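Long-range contacts in 2-dehydro-3-deoxy-D-arabinonate dehydratase (Sulfolobus solfataricus, PDB 2Q18), which catalyses the dehydration of 2-dehydro-3-deoxy-D-arabinonate to 2,5-dioxopentanoate, a step in the pentose oxidation pathway that converts D-arabinonate to 2-oxoglutarate: residues P30-L34 with P70-P74; V125-E129 with T281-P285. All blocks are in the same frame, centred on the assembly; numbering follows the deposited sequence.

The two contacts follow one another along the chain: contact 1 is complete before contact 2 opens. Contact 1 sets the first turn of helix 30-40 against the loop between strands 65-67 and 76-80, away from the metal and substrate sites. In contact 2 the turn that leads from strand 124-125 to strand 131-133 closes on strand 280-288, within the FAH-family fold, and Leu-282 there lies about 9 Å, side chain to side chain, from the magnesium ligand Glu-145. The centres of contact 1 and contact 2 are about 18 Å apart and their nearest atoms about 6 Å, without touching. Strand 188-195, which pairs with strands 2-8 and 124-125, runs past both, meeting Ile-71 in one and His-127 in the other.

Contact 1: P30-L34 with P70-P74; sequences PIKAL and PIDPP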
ATOM      1  N   PRO A  30      -1.824  -2.578  17.582  1.00 26.15           N
ATOM      2  CA  PRO A  30      -2.256  -3.011  18.916  1.00 24.96           C
ATOM      3  C   PRO A  30      -2.986  -4.356  18.968  1.00 24.33           C
ATOM      4  O   PRO A  30      -2.803  -5.094  19.928  1.00 24.73           O
ATOM      5  CB  PRO A  30      -3.156  -1.861  19.397  1.00 25.12           C
ATOM      6  CG  PRO A  30      -3.564  -1.136  18.148  1.00 23.89           C
ATOM      7  CD  PRO A  30      -2.412  -1.275  17.208  1.00 25.01           C
ATOM      8  N   ILE A  31      -3.794  -4.683  17.958  1.00 24.36           N
ATOM      9  CA  ILE A  31      -4.438  -6.006  17.903  1.00 24.57           C
ATOM     10  C   ILE A  31      -3.377  -7.110  17.796  1.00 26.24           C
ATOM     11  O   ILE A  31      -3.428  -8.100  18.529  1.00 24.55           O
ATOM     12  CB  ILE A  31      -5.487  -6.125  16.761  1.00 24.95           C
ATOM     13  CG1 ILE A  31      -6.666  -5.173  17.020  1.00 24.68           C
ATOM     14  CG2 ILE A  31      -6.006  -7.563  16.649  1.00 24.04           C
ATOM     15  CD1 ILE A  31      -7.506  -4.857  15.785  1.00 23.89           C
ATOM     16  N   LYS A  32      -2.408  -6.911  16.904  1.00 27.34           N
ATOM     17  CA  LYS A  32      -1.266  -7.815  16.773  1.00 29.75           C
ATOM     18  C   LYS A  32      -0.483  -7.920  18.086  1.00 29.39           C
ATOM     19  O   LYS A  32      -0.084  -9.018  18.485  1.00 29.99           O
ATOM     20  CB  LYS A  32      -0.359  -7.366  15.618  1.00 31.28           C
ATOM     21  CG  LYS A  32       0.921  -8.188  15.432  1.00 36.86           C
ATOM     22  CD  LYS A  32       0.650  -9.647  15.056  1.00 44.20           C
ATOM     23  CE  LYS A  32       1.954 -10.421  14.862  1.00 44.43           C
ATOM     24  NZ  LYS A  32       1.713 -11.870  14.587  1.00 49.32           N
ATOM     25  N   ALA A  33      -0.294  -6.788  18.766  1.00 28.32           N
ATOM     26  CA  ALA A  33       0.389  -6.766  20.060  1.00 27.97           C
ATOM     27  C   ALA A  33      -0.354  -7.592  21.108  1.00 28.12           C
ATOM     28  O   ALA A  33       0.273  -8.313  21.888  1.00 28.16           O
ATOM     29  CB  ALA A  33       0.583  -5.330  20.550  1.00 28.00           C
ATOM     30  N   LEU A  34      -1.683  -7.484  21.117  1.00 27.49           N
ATOM     31  CA  LEU A  34      -2.521  -8.234  22.057  1.00 27.48           C
ATOM     32  C   LEU A  34      -2.468  -9.739  21.791  1.00 28.80           C
ATOM     33  O   LEU A  34      -2.441 -10.541  22.728  1.00 28.17           O
ATOM     34  CB  LEU A  34      -3.971  -7.741  22.011  1.00 26.78           C
ATOM     35  CG  LEU A  34      -4.285  -6.373  22.635  1.00 26.25           C
ATOM     36  CD1 LEU A  34      -5.679  -5.921  22.233  1.00 25.38           C
ATOM     37  CD2 LEU A  34      -4.135  -6.392  24.166  1.00 23.94           C
ATOM     38  N   PRO A  70      -8.623   2.514  21.943  1.00 22.03           N
ATOM     39  CA  PRO A  70      -7.344   1.794  21.996  1.00 22.60           C
ATOM     40  C   PRO A  70      -7.064   0.897  20.777  1.00 22.52           C
ATOM     41  O   PRO A  70      -5.897   0.636  20.466  1.00 22.22           O
ATOM     42  CB  PRO A  70      -7.450   0.958  23.279  1.00 22.49           C
ATOM     43  CG  PRO A  70      -8.897   0.868  23.571  1.00 22.65           C
ATOM     44  CD  PRO A  70      -9.531   2.116  23.035  1.00 21.99           C
ATOM     45  N   ILE A  71      -8.119   0.427  20.112  1.00 22.38           N
ATOM     46  CA  ILE A  71      -8.000  -0.316  18.849  1.00 22.07           C
ATOM     47  C   ILE A  71      -9.143   0.080  17.927  1.00 22.64           C
ATOM     48  O   ILE A  71     -10.107   0.718  18.362  1.00 21.98           O
ATOM     49  CB  ILE A  71      -8.048  -1.880  19.032  1.00 22.38           C
ATOM     50  CG1 ILE A  71      -9.406  -2.333  19.598  1.00 19.63           C
ATOM     51  CG2 ILE A  71      -6.856  -2.396  19.861  1.00 19.14           C
ATOM     52  CD1 ILE A  71      -9.620  -3.852  19.598  1.00 22.44           C
ATOM     53  N   ASP A  72      -9.024  -0.295  16.657  1.00 22.57           N
ATOM     54  CA  ASP A  72     -10.147  -0.273  15.730  1.00 23.81           C
ATOM     55  C   ASP A  72     -10.717  -1.692  15.665  1.00 23.91           C
ATOM     56  O   ASP A  72     -10.167  -2.546  14.964  1.00 23.53           O
ATOM     57  CB  ASP A  72      -9.700   0.194  14.334  1.00 24.02           C
ATOM     58  CG  ASP A  72      -9.139   1.614  14.337  1.00 28.32           C
ATOM     59  OD1 ASP A  72      -9.801   2.520  14.888  1.00 28.40           O
ATOM     60  OD2 ASP A  72      -8.032   1.828  13.784  1.00 32.29           O
ATOM     61  N   PRO A  73     -11.820  -1.957  16.399  1.00 23.61           N
ATOM     62  CA  PRO A  73     -12.369  -3.314  16.394  1.00 23.47           C
ATOM     63  C   PRO A  73     -13.114  -3.570  15.081  1.00 23.52           C
ATOM     64  O   PRO A  73     -14.062  -2.847  14.766  1.00 23.89           O
ATOM     65  CB  PRO A  73     -13.334  -3.308  17.580  1.00 23.73           C
ATOM     66  CG  PRO A  73     -13.777  -1.877  17.697  1.00 23.31           C
ATOM     67  CD  PRO A  73     -12.629  -1.029  17.213  1.00 23.02           C
ATOM     68  N   PRO A  74     -12.682  -4.580  14.302  1.00 23.83           N
ATOM     69  CA  PRO A  74     -13.314  -4.763  12.997  1.00 22.62           C
ATOM     70  C   PRO A  74     -14.816  -5.010  13.114  1.00 21.45           C
ATOM     71  O   PRO A  74     -15.577  -4.580  12.249  1.00 21.06           O
ATOM     72  CB  PRO A  74     -12.586  -5.980  12.413  1.00 22.76           C
ATOM     73  CG  PRO A  74     -11.278  -6.029  13.155  1.00 25.60           C
ATOM     74  CD  PRO A  74     -11.623  -5.578  14.547  1.00 23.77           C
TER
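The first turn of helix 30-40, closed by the backbone bond from Leu-34 N to Pro-30 O (2.9 Å), packs against the irregular segment 70-74, and the two segments come nearest at Pro-30 and Ile-71, whose CA atoms are 6.3 Å apart. This is apolar packing of a helix N-terminus on a proline-rich loop, joining the N-terminal part of the chain to the loop that leads into strand 76-80 of the FAH-family fold. Proline suits position 30, because the first turn of a helix asks for no backbone N-H there, and its ring is left for packing: CB lies 3.8 Å from Ile-71 CG2, while CG rests on Pro-70 O. Ile-71 points its CB at the helix. With CG2 anti to its own carbonyl carbon, that methyl sits among Pro-30, Ile-31 and, more loosely, Leu-34 CD1 at 4.4 Å. The side chains of Ile-31 and Ile-71 cross at about a right angle, CG1 of the former 4.0 Å from CG2 of the latter. Asp-72 directs its charge elsewhere, in a salt bridge with Arg-5; Leu-3 of strand 2-8 backs Pro-30, Leu-34 and Pro-70. The extended arm of Ile-31 (chi2 161°) carries its CD1 to within 3.6 Å of Asp-72 O.

Contact 2: V125-E129 with T281-P285; sequences VGHGE and TLITP
The imidazole of His-127 meets strand 280-288 with an edge: Leu-282 CA and Ile-283 N lie there near the ring plane, and Phe-60, from outside the two segments, packs with the ring edge-to-face. ND1 accepts the N-H of Ile-283 at 3.0 Å, the donor tilted 19° out of the ring plane and the N-H...N angle 157°. As ND1 is the acceptor here, the ring proton belongs on NE2, consistent with the bond of NE2 to Leu-57 O. Both ring nitrogens are thus engaged. CG stands anti to the backbone N (chi1 -170°), which turns the ring edge-on to the strand and brings CE1 to 3.7 Å from Ile-283 CB. An alanine at this position would remove the ring and is likely to leave Ile-283 N without its acceptor and Leu-57 O without its donor. The backbone from Gly-126 to Glu-129 forms a type II beta turn, just before strand 131-133, the neighbour of strand 280-288 in a five-stranded sheet of the FAH-family fold. Glycine suits position 128, where phi is positive, and Gly-128 N binds Ile-283 O at 2.7 Å. Histidine and glycine thus take the N-H and C=O of one strand residue. Across the turn, Glu-129 OE1 receives Gly-126 N at 2.7 Å from above the carboxylate plane, while OE2 pairs with Arg-66 and Thr-68. Leu-282 CD1 packs 3.7 Å from His-127 CA, and Pro-285, which has no N-H to offer, lays CD 3.4 Å from Glu-129 O.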
ATOM      1  N   VAL A 125     -16.683   5.253  19.380  1.00 23.43           N
ATOM      2  CA  VAL A 125     -15.853   6.364  19.848  1.00 22.95           C
ATOM      3  C   VAL A 125     -15.074   5.911  21.072  1.00 22.89           C
ATOM      4  O   VAL A 125     -15.328   4.827  21.609  1.00 22.62           O
ATOM      5  CB  VAL A 125     -16.690   7.641  20.170  1.00 23.52           C
ATOM      6  CG1 VAL A 125     -17.542   8.047  18.970  1.00 21.65           C
ATOM      7  CG2 VAL A 125     -17.556   7.440  21.407  1.00 21.90           C
ATOM      8  N   GLY A 126     -14.116   6.728  21.497  1.00 22.69           N
ATOM      9  CA  GLY A 126     -13.282   6.397  22.639  1.00 23.23           C
ATOM     10  C   GLY A 126     -13.407   7.375  23.795  1.00 24.16           C
ATOM     11  O   GLY A 126     -14.273   8.254  23.799  1.00 23.28           O
ATOM     12  N   HIS A 127     -12.544   7.182  24.786  1.00 24.34           N
ATOM     13  CA  HIS A 127     -12.427   8.056  25.946  1.00 25.86           C
ATOM     14  C   HIS A 127     -12.301   9.520  25.523  1.00 25.33           C
ATOM     15  O   HIS A 127     -11.460   9.864  24.691  1.00 25.02           O
ATOM     16  CB  HIS A 127     -11.212   7.620  26.766  1.00 25.23           C
ATOM     17  CG  HIS A 127     -11.110   8.268  28.112  1.00 28.48           C
ATOM     18  ND1 HIS A 127     -12.059   8.100  29.097  1.00 27.67           N
ATOM     19  CD2 HIS A 127     -10.148   9.059  28.647  1.00 25.96           C
ATOM     20  CE1 HIS A 127     -11.696   8.774  30.174  1.00 29.52           C
ATOM     21  NE2 HIS A 127     -10.537   9.361  29.928  1.00 28.02           N
ATOM     22  N   GLY A 128     -13.168  10.367  26.073  1.00 25.51           N
ATOM     23  CA  GLY A 128     -13.105  11.808  25.825  1.00 24.58           C
ATOM     24  C   GLY A 128     -13.815  12.269  24.567  1.00 25.34           C
ATOM     25  O   GLY A 128     -13.876  13.467  24.288  1.00 25.59           O
ATOM     26  N   GLU A 129     -14.351  11.320  23.802  1.00 23.42           N
ATOM     27  CA  GLU A 129     -15.070  11.638  22.574  1.00 23.33           C
ATOM     28  C   GLU A 129     -16.563  11.503  22.835  1.00 22.80           C
ATOM     29  O   GLU A 129     -16.969  10.857  23.798  1.00 23.43           O
ATOM     30  CB  GLU A 129     -14.613  10.715  21.431  1.00 23.16           C
ATOM     31  CG  GLU A 129     -13.085  10.696  21.254  1.00 22.93           C
ATOM     32  CD  GLU A 129     -12.588   9.695  20.209  1.00 24.84           C
ATOM     33  OE1 GLU A 129     -13.330   8.744  19.867  1.00 22.42           O
ATOM     34  OE2 GLU A 129     -11.439   9.861  19.740  1.00 23.34           O
ATOM     35  N   THR A 281     -11.747   4.344  34.156  1.00 26.66           N
ATOM     36  CA  THR A 281     -12.995   5.066  33.986  1.00 26.81           C
ATOM     37  C   THR A 281     -13.078   5.611  32.570  1.00 26.50           C
ATOM     38  O   THR A 281     -12.212   6.376  32.139  1.00 27.00           O
ATOM     39  CB  THR A 281     -13.141   6.222  35.018  1.00 27.19           C
ATOM     40  OG1 THR A 281     -13.118   5.683  36.346  1.00 27.83           O
ATOM     41  CG2 THR A 281     -14.450   6.976  34.812  1.00 26.58           C
ATOM     42  N   LEU A 282     -14.121   5.197  31.857  1.00 25.77           N
ATOM     43  CA  LEU A 282     -14.402   5.687  30.517  1.00 25.74           C
ATOM     44  C   LEU A 282     -15.341   6.886  30.612  1.00 25.76           C
ATOM     45  O   LEU A 282     -16.411   6.789  31.216  1.00 26.10           O
ATOM     46  CB  LEU A 282     -15.050   4.575  29.673  1.00 24.73           C
ATOM     47  CG  LEU A 282     -15.546   4.924  28.265  1.00 25.35           C
ATOM     48  CD1 LEU A 282     -14.375   5.199  27.322  1.00 22.69           C
ATOM     49  CD2 LEU A 282     -16.421   3.798  27.717  1.00 25.23           C
ATOM     50  N   ILE A 283     -14.945   8.000  30.004  1.00 25.45           N
ATOM     51  CA  ILE A 283     -15.702   9.247  30.093  1.00 25.69           C
ATOM     52  C   ILE A 283     -16.052   9.780  28.709  1.00 25.55           C
ATOM     53  O   ILE A 283     -15.168  10.032  27.890  1.00 26.40           O
ATOM     54  CB  ILE A 283     -14.922  10.334  30.899  1.00 25.53           C
ATOM     55  CG1 ILE A 283     -14.622   9.844  32.320  1.00 25.91           C
ATOM     56  CG2 ILE A 283     -15.697  11.656  30.918  1.00 25.19           C
ATOM     57  CD1 ILE A 283     -13.523  10.629  33.040  1.00 26.16           C
ATOM     58  N   THR A 284     -17.345   9.955  28.450  1.00 25.34           N
ATOM     59  CA  THR A 284     -17.795  10.466  27.162  1.00 25.31           C
ATOM     60  C   THR A 284     -18.891  11.525  27.311  1.00 27.26           C
ATOM     61  O   THR A 284     -19.927  11.267  27.938  1.00 27.27           O
ATOM     62  CB  THR A 284     -18.336   9.336  26.241  1.00 24.90           C
ATOM     63  OG1 THR A 284     -19.488   8.737  26.841  1.00 23.16           O
ATOM     64  CG2 THR A 284     -17.273   8.255  25.978  1.00 24.32           C
ATOM     65  N   PRO A 285     -18.670  12.721  26.732  1.00 28.01           N
ATOM     66  CA  PRO A 285     -19.770  13.679  26.590  1.00 28.34           C
ATOM     67  C   PRO A 285     -20.831  13.160  25.623  1.00 28.97           C
ATOM     68  O   PRO A 285     -20.570  12.227  24.854  1.00 28.41           O
ATOM     69  CB  PRO A 285     -19.092  14.929  26.019  1.00 27.85           C
ATOM     70  CG  PRO A 285     -17.815  14.441  25.413  1.00 28.94           C
ATOM     71  CD  PRO A 285     -17.393  13.250  26.214  1.00 28.36           C
TER